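Local coordinates for ABC transporter substrate-binding protein (PDB 6TFQ) that binds a conjugate of glutamate and a keto-sugar in its cleft and probably serves as the solute-binding component of an ABC transporter, at residues A[9-14]-A[203-208]; A[244-249]-A[459-464]; A[13-18]-A[173-178]; A[250-255]-A[452-457]. All coordinates share one frame; numbering follows the deposited sequence.

Contact 1 (A[9-14]-A[203-208]); sequences GVASED and FLNNEA. With GLC (alpha-D-glucopyranose), chain C.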
# COMPACT_ATOMS: atom_id res chain seq x y z
N GLY A 9 -3.78 7.69 -17.07
CA GLY A 9 -2.88 8.71 -16.50
C GLY A 9 -2.82 8.61 -14.99
O GLY A 9 -3.86 8.61 -14.34
N VAL A 10 -1.60 8.51 -14.43
CA VAL A 10 -1.43 8.30 -12.98
C VAL A 10 -0.57 9.39 -12.30
O VAL A 10 0.22 10.05 -12.97
CB VAL A 10 -0.90 6.86 -12.64
CG1 VAL A 10 -1.79 5.76 -13.23
CG2 VAL A 10 0.56 6.67 -13.06
N ALA A 11 -0.73 9.56 -10.97
CA ALA A 11 0.05 10.52 -10.18
C ALA A 11 1.41 9.86 -9.83
O ALA A 11 1.62 9.39 -8.72
CB ALA A 11 -0.72 10.93 -8.92
N SER A 12 2.30 9.80 -10.81
CA SER A 12 3.63 9.20 -10.70
C SER A 12 4.56 9.76 -11.77
O SER A 12 4.09 10.19 -12.82
CB SER A 12 3.53 7.68 -10.85
OG SER A 12 4.79 7.04 -10.69
N GLU A 13 5.87 9.74 -11.50
CA GLU A 13 6.90 10.21 -12.42
C GLU A 13 7.49 9.09 -13.25
O GLU A 13 7.97 9.34 -14.35
CB GLU A 13 8.05 10.93 -11.66
CG GLU A 13 7.65 12.24 -10.99
CD GLU A 13 7.29 13.41 -11.89
OE1 GLU A 13 7.37 13.28 -13.13
OE2 GLU A 13 6.95 14.48 -11.33
N ASP A 14 7.50 7.86 -12.71
CA ASP A 14 8.18 6.76 -13.39
C ASP A 14 7.92 5.43 -12.71
O ASP A 14 7.35 5.38 -11.62
CB ASP A 14 9.72 7.04 -13.33
CG ASP A 14 10.55 6.55 -14.51
OD1 ASP A 14 10.02 5.76 -15.33
OD2 ASP A 14 11.71 6.95 -14.61
N PHE A 203 2.72 8.42 -17.06
CA PHE A 203 3.24 9.14 -15.89
C PHE A 203 2.90 10.62 -16.05
O PHE A 203 3.51 11.31 -16.85
CB PHE A 203 4.76 8.90 -15.74
CG PHE A 203 5.04 7.44 -15.52
CD1 PHE A 203 4.51 6.77 -14.41
CD2 PHE A 203 5.80 6.71 -16.43
CE1 PHE A 203 4.72 5.40 -14.23
CE2 PHE A 203 6.01 5.33 -16.25
CZ PHE A 203 5.45 4.68 -15.15
N LEU A 204 1.85 11.07 -15.34
CA LEU A 204 1.33 12.43 -15.40
C LEU A 204 1.10 12.96 -13.98
O LEU A 204 -0.04 13.16 -13.56
CB LEU A 204 0.04 12.48 -16.25
CG LEU A 204 0.18 12.17 -17.76
CD1 LEU A 204 -1.19 12.07 -18.40
CD2 LEU A 204 1.04 13.26 -18.48
N ASN A 205 2.21 13.19 -13.26
CA ASN A 205 2.22 13.64 -11.87
C ASN A 205 1.45 14.94 -11.62
O ASN A 205 0.65 15.00 -10.68
CB ASN A 205 3.66 13.75 -11.33
CG ASN A 205 3.68 13.67 -9.82
OD1 ASN A 205 3.20 12.70 -9.23
ND2 ASN A 205 4.19 14.71 -9.14
N ASN A 206 1.69 15.96 -12.45
CA ASN A 206 1.03 17.25 -12.34
C ASN A 206 -0.49 17.07 -12.54
O ASN A 206 -0.92 16.59 -13.60
CB ASN A 206 1.63 18.24 -13.32
CG ASN A 206 1.02 19.61 -13.19
OD1 ASN A 206 -0.05 19.89 -13.73
ND2 ASN A 206 1.68 20.48 -12.45
N GLU A 207 -1.29 17.41 -11.49
CA GLU A 207 -2.76 17.25 -11.45
C GLU A 207 -3.51 18.04 -12.51
O GLU A 207 -4.43 17.50 -13.11
CB GLU A 207 -3.33 17.58 -10.06
CG GLU A 207 -3.07 16.50 -9.02
CD GLU A 207 -3.61 16.78 -7.63
OE1 GLU A 207 -4.21 17.85 -7.41
OE2 GLU A 207 -3.43 15.91 -6.75
N ALA A 208 -3.14 19.32 -12.71
CA ALA A 208 -3.82 20.18 -13.69
C ALA A 208 -3.59 19.65 -15.11
O ALA A 208 -4.55 19.57 -15.88
CB ALA A 208 -3.34 21.64 -13.55
C1 GLC C . 4.74 17.99 -11.68
C2 GLC C . 5.42 17.60 -13.00
C3 GLC C . 5.73 18.83 -13.84
C4 GLC C . 5.03 20.07 -13.30
C5 GLC C . 5.44 20.33 -11.85
C6 GLC C . 4.57 21.34 -11.14
O1 GLC C . 4.67 16.92 -10.81
O2 GLC C . 6.60 16.84 -12.77
O3 GLC C . 5.34 18.60 -15.19
O4 GLC C . 5.36 21.20 -14.11
O5 GLC C . 5.39 19.11 -11.07
O6 GLC C . 4.79 21.36 -9.73
O HOH W 1 4.87 13.21 -14.62
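Asp14 lies across one face of Phe203, its CA 3.6 Å from the ring centroid and almost exactly on the ring normal, a clear CH-pi contact. Phe203 CG is anti to its own carbonyl carbon (chi1 -62°), which turns the ring against the chain between Ser12 and Asp14; the backbone sets Phe203 CB 3.3 Å from Ser12 O. Val10 points the same way alongside it, CG2 at 4.2 Å from Phe203 CD1. Glu13 and Asn205, by contrast, cross roughly at right angles, with carboxylate and amide planes 44° apart. A bend at chi2 (-68°) folds the Glu13 chain back until OE2 is 3.4 Å from Asn205 CB. From there both side chains grip the glucose: Glu13 OE2 accepts from its O2 at 2.8 Å and, weakly, from its O1, while Asn205 ND2 donates to O1, also at 2.8 Å. A water gives a hydrogen to Glu13 OE1 at 2.9 Å and a weaker one to Phe203 O, and accepts from Asn205 N. Further out, the frame is a parallel bridge between Val10 and Phe203, closed by Leu204 N donating to Val10 O at 3.1 Å; an inverse gamma turn centred on Ala11 then redirects the chain. Gln338 O takes a second hydrogen from Asn205 ND2, and Asn206 caps the following helix through Ala209 N. The division of labour is instructive: one carboxylate oxygen serves the sugar and the other the water, each as an acceptor, a pattern consistent with an ionised Glu13, while glucose O1 receives from the amide and gives only weakly to the carboxylate.

Contact 2 (A[244-249]-A[459-464]); sequences TIEPAE and ENLGTW. With N72 ((2~{R})-2-[[(3~{R},4~{R},5~{S})-3,4,5,6-tetrakis(oxidanyl)-2-oxidanylidene-hexyl]amino]pentanedioic acid), chain D.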
# COMPACT_ATOMS: atom_id res chain seq x y z
N THR A 244 -14.63 5.84 -6.12
CA THR A 244 -14.10 6.06 -4.78
C THR A 244 -13.85 4.61 -4.31
O THR A 244 -14.79 3.87 -4.08
CB THR A 244 -15.08 6.95 -4.00
OG1 THR A 244 -14.96 8.28 -4.50
CG2 THR A 244 -14.84 6.97 -2.55
N ILE A 245 -12.57 4.22 -4.26
CA ILE A 245 -12.01 2.87 -4.08
C ILE A 245 -11.46 2.54 -2.68
O ILE A 245 -10.55 3.20 -2.18
CB ILE A 245 -10.87 2.69 -5.17
CG1 ILE A 245 -11.39 2.90 -6.61
CG2 ILE A 245 -10.11 1.35 -5.06
CD1 ILE A 245 -10.24 2.82 -7.72
N GLU A 246 -11.91 1.41 -2.14
CA GLU A 246 -11.37 0.86 -0.90
C GLU A 246 -10.02 0.14 -1.24
O GLU A 246 -9.84 -0.28 -2.37
CB GLU A 246 -12.37 -0.11 -0.27
CG GLU A 246 -13.54 0.58 0.41
CD GLU A 246 -14.60 -0.34 1.02
OE1 GLU A 246 -14.44 -1.58 0.95
OE2 GLU A 246 -15.59 0.20 1.56
N PRO A 247 -9.07 -0.00 -0.29
CA PRO A 247 -9.13 0.48 1.09
C PRO A 247 -8.69 1.95 1.20
O PRO A 247 -8.01 2.47 0.31
CB PRO A 247 -8.19 -0.49 1.83
CG PRO A 247 -7.15 -0.88 0.81
CD PRO A 247 -7.79 -0.70 -0.56
N ALA A 248 -9.08 2.60 2.30
CA ALA A 248 -8.68 3.95 2.58
C ALA A 248 -7.21 3.92 3.06
O ALA A 248 -6.82 3.05 3.85
CB ALA A 248 -9.59 4.56 3.65
N GLU A 249 -6.37 4.83 2.56
CA GLU A 249 -4.98 4.86 3.01
C GLU A 249 -4.84 5.85 4.15
O GLU A 249 -5.22 7.01 4.01
CB GLU A 249 -4.03 5.24 1.85
CG GLU A 249 -4.03 4.23 0.72
CD GLU A 249 -3.08 4.64 -0.38
OE1 GLU A 249 -3.48 5.47 -1.22
OE2 GLU A 249 -1.94 4.13 -0.41
N GLU A 459 -7.60 9.31 6.65
CA GLU A 459 -7.45 8.18 5.75
C GLU A 459 -8.26 8.54 4.50
O GLU A 459 -9.31 9.17 4.60
CB GLU A 459 -7.87 6.84 6.37
CG GLU A 459 -9.35 6.69 6.68
CD GLU A 459 -9.73 5.39 7.36
OE1 GLU A 459 -8.83 4.58 7.69
OE2 GLU A 459 -10.94 5.18 7.57
N ASN A 460 -7.76 8.18 3.33
CA ASN A 460 -8.44 8.50 2.07
C ASN A 460 -8.67 7.32 1.20
O ASN A 460 -7.74 6.55 0.93
CB ASN A 460 -7.68 9.57 1.26
CG ASN A 460 -6.17 9.60 1.43
OD1 ASN A 460 -5.64 10.45 2.12
ND2 ASN A 460 -5.44 8.67 0.81
N LEU A 461 -9.89 7.21 0.68
CA LEU A 461 -10.23 6.20 -0.31
C LEU A 461 -9.51 6.62 -1.61
O LEU A 461 -9.22 7.80 -1.80
CB LEU A 461 -11.76 6.16 -0.53
CG LEU A 461 -12.63 5.69 0.67
CD1 LEU A 461 -14.08 6.03 0.45
CD2 LEU A 461 -12.46 4.17 0.95
N GLY A 462 -9.20 5.65 -2.47
CA GLY A 462 -8.59 5.93 -3.76
C GLY A 462 -9.60 6.63 -4.65
O GLY A 462 -10.78 6.31 -4.60
N THR A 463 -9.16 7.65 -5.41
CA THR A 463 -10.06 8.40 -6.31
C THR A 463 -9.56 8.33 -7.74
O THR A 463 -8.39 8.64 -8.01
CB THR A 463 -10.25 9.85 -5.88
OG1 THR A 463 -8.96 10.42 -5.68
CG2 THR A 463 -11.10 9.98 -4.63
N TRP A 464 -10.44 7.90 -8.64
CA TRP A 464 -10.18 7.70 -10.06
C TRP A 464 -11.39 8.07 -10.88
O TRP A 464 -12.52 8.01 -10.39
CB TRP A 464 -9.81 6.21 -10.32
CG TRP A 464 -8.56 5.80 -9.62
CD1 TRP A 464 -8.42 5.51 -8.29
CD2 TRP A 464 -7.24 5.78 -10.16
NE1 TRP A 464 -7.10 5.32 -7.97
CE2 TRP A 464 -6.35 5.46 -9.11
CE3 TRP A 464 -6.72 5.87 -11.47
CZ2 TRP A 464 -4.99 5.24 -9.32
CZ3 TRP A 464 -5.36 5.68 -11.67
CH2 TRP A 464 -4.52 5.36 -10.60
OAB N72 D . -3.36 12.75 0.39
CAF N72 D . -2.52 11.73 0.92
CAG N72 D . -1.81 10.87 -0.15
OAC N72 D . -2.26 11.17 -1.44
CAH N72 D . -1.70 9.41 0.32
OAM N72 D . -2.59 8.96 1.30
CAI N72 D . -1.69 8.16 -0.55
OAD N72 D . -2.36 8.39 -1.74
CAJ N72 D . -0.30 7.57 -0.71
OAE N72 D . 0.51 7.77 0.19
CAK N72 D . 0.07 6.61 -1.86
N N72 D . 0.27 5.29 -1.28
CA N72 D . 1.52 4.62 -1.43
C N72 D . 2.74 5.47 -1.80
O N72 D . 2.98 5.46 -3.04
CB N72 D . 1.71 3.68 -0.23
CG N72 D . 3.10 3.06 -0.04
CD N72 D . 3.15 1.66 0.56
OE1 N72 D . 2.36 0.74 0.20
OE2 N72 D . 4.01 1.42 1.43
OXT N72 D . 3.51 6.11 -1.01
O HOH W 2 -5.96 6.45 -1.51
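Glu249 leaves its strand with CG anti to the carbonyl carbon (chi1 -63°) and an extended chain beyond, while Asn460 opposite it takes an unusual chi1 of 30°; these torsions bring carboxylate and amide together on the bound N72. The frame is an antiparallel strand pair with a beta bulge, part of the mixed sheet of a periplasmic-type solute-binding fold. Glu249 OE2 accepts from the ligand N at 2.6 Å and OE1 more weakly from OAD, whereas Asn460 ND2 donates to OAM at 2.9 Å. A water ties the two residues, giving a hydrogen to Glu249 OE1 at 2.7 Å and receiving one from Asn460 ND2; Asn460 OD1 is itself held by Asn251. A glutamine in place of Glu249 would probably leave the ligand amine without its carboxylate mate and weaken the charge complementarity there. Ile245 and Gly462 form one hydrogen-bonded pair, Ile245 N to Gly462 O at 2.8 Å; Glu249 and Asn460 form the next, Glu249 N to Asn460 O at 2.7 Å. Between the pairs the register slips by two, where the chain turns a corner at Glu246 and the cis-proline Pro247. Ile245 CD1 reaches the Trp464 ring, 3.3 Å from CD1 of Trp464. On the other face the methyls are tighter than usual: Thr244 CG2 lies 3.2 Å from Leu461 CD1.

Contact 3 (A[13-18]-A[173-178]); sequences EDVTTL and ESIQPG. With GLC (alpha-D-glucopyranose), chain C.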
# COMPACT_ATOMS: atom_id res chain seq x y z
N GLU A 13 5.87 9.74 -11.50
CA GLU A 13 6.90 10.21 -12.42
C GLU A 13 7.49 9.09 -13.25
O GLU A 13 7.97 9.34 -14.35
CB GLU A 13 8.05 10.93 -11.66
CG GLU A 13 7.65 12.24 -10.99
CD GLU A 13 7.29 13.41 -11.89
OE1 GLU A 13 7.37 13.28 -13.13
OE2 GLU A 13 6.95 14.48 -11.33
N ASP A 14 7.50 7.86 -12.71
CA ASP A 14 8.18 6.76 -13.39
C ASP A 14 7.92 5.43 -12.71
O ASP A 14 7.35 5.38 -11.62
CB ASP A 14 9.72 7.04 -13.33
CG ASP A 14 10.55 6.55 -14.51
OD1 ASP A 14 10.02 5.76 -15.33
OD2 ASP A 14 11.71 6.95 -14.61
N VAL A 15 8.41 4.35 -13.34
CA VAL A 15 8.44 3.00 -12.81
C VAL A 15 9.73 2.94 -11.99
O VAL A 15 10.79 3.30 -12.50
CB VAL A 15 8.62 1.92 -13.92
CG1 VAL A 15 8.41 0.52 -13.37
CG2 VAL A 15 7.76 2.18 -15.13
N THR A 16 9.67 2.39 -10.78
CA THR A 16 10.90 2.17 -10.02
C THR A 16 11.24 0.68 -10.18
O THR A 16 12.33 0.34 -10.61
CB THR A 16 10.72 2.57 -8.53
OG1 THR A 16 10.28 3.92 -8.47
CG2 THR A 16 12.00 2.38 -7.71
N THR A 17 10.31 -0.20 -9.81
CA THR A 17 10.51 -1.64 -9.89
C THR A 17 9.20 -2.40 -10.17
O THR A 17 8.17 -2.12 -9.55
CB THR A 17 11.26 -2.20 -8.64
OG1 THR A 17 11.32 -3.62 -8.73
CG2 THR A 17 10.62 -1.79 -7.29
N LEU A 18 9.28 -3.38 -11.06
CA LEU A 18 8.16 -4.26 -11.36
C LEU A 18 8.43 -5.67 -10.81
O LEU A 18 7.76 -6.64 -11.18
CB LEU A 18 7.75 -4.23 -12.85
CG LEU A 18 7.29 -2.85 -13.35
CD1 LEU A 18 6.96 -2.86 -14.83
CD2 LEU A 18 6.10 -2.32 -12.53
N GLU A 173 5.34 -4.75 -22.71
CA GLU A 173 5.96 -4.80 -24.03
C GLU A 173 7.22 -3.91 -23.97
O GLU A 173 8.28 -4.31 -24.45
CB GLU A 173 4.99 -4.30 -25.11
CG GLU A 173 5.60 -4.31 -26.51
CD GLU A 173 4.67 -3.84 -27.61
OE1 GLU A 173 4.57 -2.61 -27.82
OE2 GLU A 173 4.05 -4.71 -28.26
N SER A 174 7.09 -2.71 -23.39
CA SER A 174 8.19 -1.75 -23.26
C SER A 174 7.94 -0.70 -22.19
O SER A 174 6.79 -0.39 -21.85
CB SER A 174 8.47 -1.06 -24.60
OG SER A 174 7.34 -0.33 -25.04
N ILE A 175 9.04 -0.13 -21.67
CA ILE A 175 9.03 1.00 -20.74
C ILE A 175 9.69 2.18 -21.48
O ILE A 175 10.75 2.02 -22.09
CB ILE A 175 9.74 0.69 -19.38
CG1 ILE A 175 9.07 -0.51 -18.63
CG2 ILE A 175 9.84 1.99 -18.50
CD1 ILE A 175 9.75 -1.00 -17.32
N GLN A 176 9.04 3.35 -21.42
CA GLN A 176 9.52 4.63 -21.96
C GLN A 176 9.85 5.42 -20.68
O GLN A 176 8.93 5.94 -20.06
CB GLN A 176 8.43 5.31 -22.82
CG GLN A 176 8.17 4.60 -24.17
CD GLN A 176 7.49 3.23 -24.08
OE1 GLN A 176 8.00 2.25 -24.61
NE2 GLN A 176 6.34 3.12 -23.41
N PRO A 177 11.12 5.33 -20.18
CA PRO A 177 11.44 5.92 -18.86
C PRO A 177 10.94 7.34 -18.64
O PRO A 177 11.13 8.21 -19.50
CB PRO A 177 12.97 5.81 -18.79
CG PRO A 177 13.26 4.57 -19.61
CD PRO A 177 12.30 4.67 -20.77
N GLY A 178 10.18 7.52 -17.54
CA GLY A 178 9.57 8.80 -17.17
C GLY A 178 8.41 9.26 -18.04
O GLY A 178 7.97 10.40 -17.92
C1 GLC C . 4.74 17.99 -11.68
C2 GLC C . 5.42 17.60 -13.00
C3 GLC C . 5.73 18.83 -13.84
C4 GLC C . 5.03 20.07 -13.30
C5 GLC C . 5.44 20.33 -11.85
C6 GLC C . 4.57 21.34 -11.14
O1 GLC C . 4.67 16.92 -10.81
O2 GLC C . 6.60 16.84 -12.77
O3 GLC C . 5.34 18.60 -15.19
O4 GLC C . 5.36 21.20 -14.11
O5 GLC C . 5.39 19.11 -11.07
O6 GLC C . 4.79 21.36 -9.73
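Asp14 presents a carboxylate whose OD1 is approached from opposite faces of its plane by two backbone N-H groups. Gly178 N, across the contact, comes in steeply, 63° out of the plane, at 2.8 Å from Asp14 OD1. From the other face Val15 N, next along the chain, meets the same oxygen at 2.9 Å, on the anti side and 35° out of the plane. The chi1 of Asp14 (-148°), away from the common staggered values, places OD1 where it can take both donors, and the two bonds probably keep it there. The second flat group is the amide of Gln176, whose OE1 receives Ser174 OG in the carbonyl plane, on a lone pair, at 2.7 Å; its NE2 continues to Ser180 on the neighbouring strand. Beside the carboxylate the chains meet again through a CA-H...O contact, Gly178 CA lying 3.3 Å from Glu13 O. At the other end Ile175 meets two side chains tip to tip: its CG2 touches Val15 CG2 at 4.0 Å, and its CD1 faces Leu18 CD1 at 4.2 Å. Leu18 also rests on Leu31 and Ile35 of helix 26-35, and Val15 on Phe203, which joins this small apolar patch to the body of the domain. Gly178, with a positive phi, lies in the turn after strand 170-176, and Glu173 and Ser174 both face Thr182 in a classic beta bulge. The arrangement is a beta hairpin, strands 170-176 and 180-185, with its connecting turn pinned by an aspartate from the loop that follows strand 5-10.

Contact 4 (A[250-255]-A[452-457]); sequences LNLLHI and VCAIPL. With N72 ((2~{R})-2-[[(3~{R},4~{R},5~{S})-3,4,5,6-tetrakis(oxidanyl)-2-oxidanylidene-hexyl]amino]pentanedioic acid), chain D.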
# COMPACT_ATOMS: atom_id res chain seq x y z
N LEU A 250 -4.33 5.37 5.29
CA LEU A 250 -4.12 6.23 6.45
C LEU A 250 -2.80 7.01 6.37
O LEU A 250 -1.74 6.42 6.15
CB LEU A 250 -4.23 5.45 7.78
CG LEU A 250 -3.92 6.22 9.07
CD1 LEU A 250 -4.90 7.38 9.32
CD2 LEU A 250 -3.87 5.29 10.27
N ASN A 251 -2.90 8.32 6.57
CA ASN A 251 -1.79 9.25 6.60
C ASN A 251 -1.44 9.55 8.04
O ASN A 251 -2.33 9.88 8.82
CB ASN A 251 -2.14 10.54 5.89
CG ASN A 251 -2.58 10.33 4.48
OD1 ASN A 251 -1.80 9.96 3.62
ND2 ASN A 251 -3.84 10.59 4.21
N LEU A 252 -0.15 9.39 8.39
CA LEU A 252 0.33 9.68 9.74
C LEU A 252 1.61 10.48 9.67
O LEU A 252 2.38 10.34 8.72
CB LEU A 252 0.63 8.38 10.52
CG LEU A 252 -0.53 7.45 10.84
CD1 LEU A 252 -0.35 6.14 10.10
CD2 LEU A 252 -0.63 7.20 12.35
N LEU A 253 1.85 11.28 10.71
CA LEU A 253 3.13 11.95 10.88
C LEU A 253 3.93 11.02 11.80
O LEU A 253 3.65 10.98 13.00
CB LEU A 253 3.00 13.36 11.49
CG LEU A 253 2.41 14.45 10.61
CD1 LEU A 253 1.99 15.63 11.45
CD2 LEU A 253 3.39 14.88 9.48
N HIS A 254 4.86 10.24 11.24
CA HIS A 254 5.71 9.33 12.03
C HIS A 254 6.90 10.16 12.52
O HIS A 254 7.67 10.68 11.72
CB HIS A 254 6.17 8.13 11.19
CG HIS A 254 5.03 7.29 10.70
ND1 HIS A 254 4.54 6.23 11.44
CD2 HIS A 254 4.30 7.40 9.56
CE1 HIS A 254 3.55 5.72 10.73
NE2 HIS A 254 3.38 6.39 9.58
N ILE A 255 7.00 10.33 13.84
CA ILE A 255 8.06 11.14 14.44
C ILE A 255 9.21 10.26 14.91
O ILE A 255 8.97 9.40 15.75
CB ILE A 255 7.50 11.94 15.66
CG1 ILE A 255 6.24 12.76 15.34
CG2 ILE A 255 8.60 12.81 16.28
CD1 ILE A 255 5.47 13.22 16.62
N VAL A 452 3.17 8.88 21.51
CA VAL A 452 3.16 9.88 20.43
C VAL A 452 4.29 9.59 19.41
O VAL A 452 5.02 10.48 18.96
CB VAL A 452 3.13 11.37 20.92
CG1 VAL A 452 2.63 12.29 19.81
CG2 VAL A 452 2.28 11.54 22.18
N CYS A 453 4.41 8.30 19.06
CA CYS A 453 5.32 7.76 18.04
C CYS A 453 4.85 8.31 16.67
O CYS A 453 5.66 8.70 15.82
CB CYS A 453 5.27 6.23 18.07
SG CYS A 453 6.09 5.50 19.51
N ALA A 454 3.53 8.29 16.46
CA ALA A 454 2.90 8.72 15.22
C ALA A 454 1.60 9.46 15.48
O ALA A 454 0.88 9.11 16.41
CB ALA A 454 2.67 7.51 14.31
N ILE A 455 1.35 10.50 14.71
CA ILE A 455 0.14 11.32 14.85
C ILE A 455 -0.77 11.01 13.69
O ILE A 455 -0.40 11.31 12.54
CB ILE A 455 0.46 12.84 14.96
CG1 ILE A 455 1.47 13.12 16.10
CG2 ILE A 455 -0.84 13.65 15.10
CD1 ILE A 455 2.18 14.43 16.00
N PRO A 456 -1.96 10.41 13.96
CA PRO A 456 -2.89 10.11 12.86
C PRO A 456 -3.54 11.35 12.29
O PRO A 456 -3.85 12.31 13.00
CB PRO A 456 -3.95 9.19 13.51
CG PRO A 456 -3.91 9.49 14.94
CD PRO A 456 -2.53 10.01 15.28
N LEU A 457 -3.72 11.34 10.98
CA LEU A 457 -4.38 12.43 10.31
C LEU A 457 -5.66 11.85 9.73
O LEU A 457 -6.48 11.33 10.48
CB LEU A 457 -3.45 13.08 9.25
CG LEU A 457 -2.03 13.43 9.77
CD1 LEU A 457 -1.10 13.70 8.64
CD2 LEU A 457 -2.06 14.58 10.73
OAB N72 D . -3.36 12.75 0.39
CAF N72 D . -2.52 11.73 0.92
CAG N72 D . -1.81 10.87 -0.15
OAC N72 D . -2.26 11.17 -1.44
CAH N72 D . -1.70 9.41 0.32
OAM N72 D . -2.59 8.96 1.30
CAI N72 D . -1.69 8.16 -0.55
OAD N72 D . -2.36 8.39 -1.74
CAJ N72 D . -0.30 7.57 -0.71
OAE N72 D . 0.51 7.77 0.19
CAK N72 D . 0.07 6.61 -1.86
N N72 D . 0.27 5.29 -1.28
CA N72 D . 1.52 4.62 -1.43
C N72 D . 2.74 5.47 -1.80
O N72 D . 2.98 5.46 -3.04
CB N72 D . 1.71 3.68 -0.23
CG N72 D . 3.10 3.06 -0.04
CD N72 D . 3.15 1.66 0.56
OE1 N72 D . 2.36 0.74 0.20
OE2 N72 D . 4.01 1.42 1.43
OXT N72 D . 3.51 6.11 -1.01
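Leu253 and Ile455 form the hydrogen-bonded pair at the middle of an antiparallel ladder, Leu253 N to Ile455 O and Ile455 N to Leu253 O both at 2.9 Å, extended by Leu457 N to Asn251 O at one end and Ile255 N to Cys453 O at the other. Pro456 sits opposite Leu252 in a non-hydrogen-bonded pair, where its lack of an N-H costs this ladder nothing. On that face Leu252 CD2 packs against Pro456 CB at 4.0 Å and Ala454 CB at 3.9 Å, and His254 ND1 meets the same Ala454 methyl at 3.7 Å. On the other face Ile255 CD1 lies 3.6 Å from Ile455 CD1, and Leu253 CG rests at 4.1 Å on Leu457 CD1. Asn251 has its CG anti to the carbonyl carbon (chi1 -56°), a setting that directs OD1 to the ligand, where it accepts from N72 OAM at 2.6 Å, while ND2 binds Asn460 OD1 and Thr458 O. A leucine in place of Asn251 would probably leave that ligand hydroxyl without its acceptor and Asn460 OD1 without its donor. Cys453, after the Schellman motif at Val452, is with Cys418 a ligand of a magnesium site seen for this protein. Strand 381-386 pairs with the other edge of 250-255; helix 392-400 covers the Leu252 face, the Phe399 ring meeting that of His254 with planes about 15° apart, and helix 340-353 the Leu253 face.

Overall arrangement
One mixed sheet carries all four contacts, a worked case of distant chain segments converging on binding sites. Contacts 2 and 4 follow each other along the same strand pair, 240-255 with 454-467, and both hold N72; the bond between their two asparagine amides, 2.8 Å from ND2 of Asn251 to OD1 of Asn460, joins them. Contacts 1 and 3 start from one stretch, share Glu13 and Asp14 and touch the glucose, with Phe203 CZ 3.4 Å from Val15 CG2. Packing of Val10 CG1 on Trp464 CH2 at 3.8 Å links contact 1 to contact 2. Contacts 3 and 4 lie farthest apart, about 31 Å between centres.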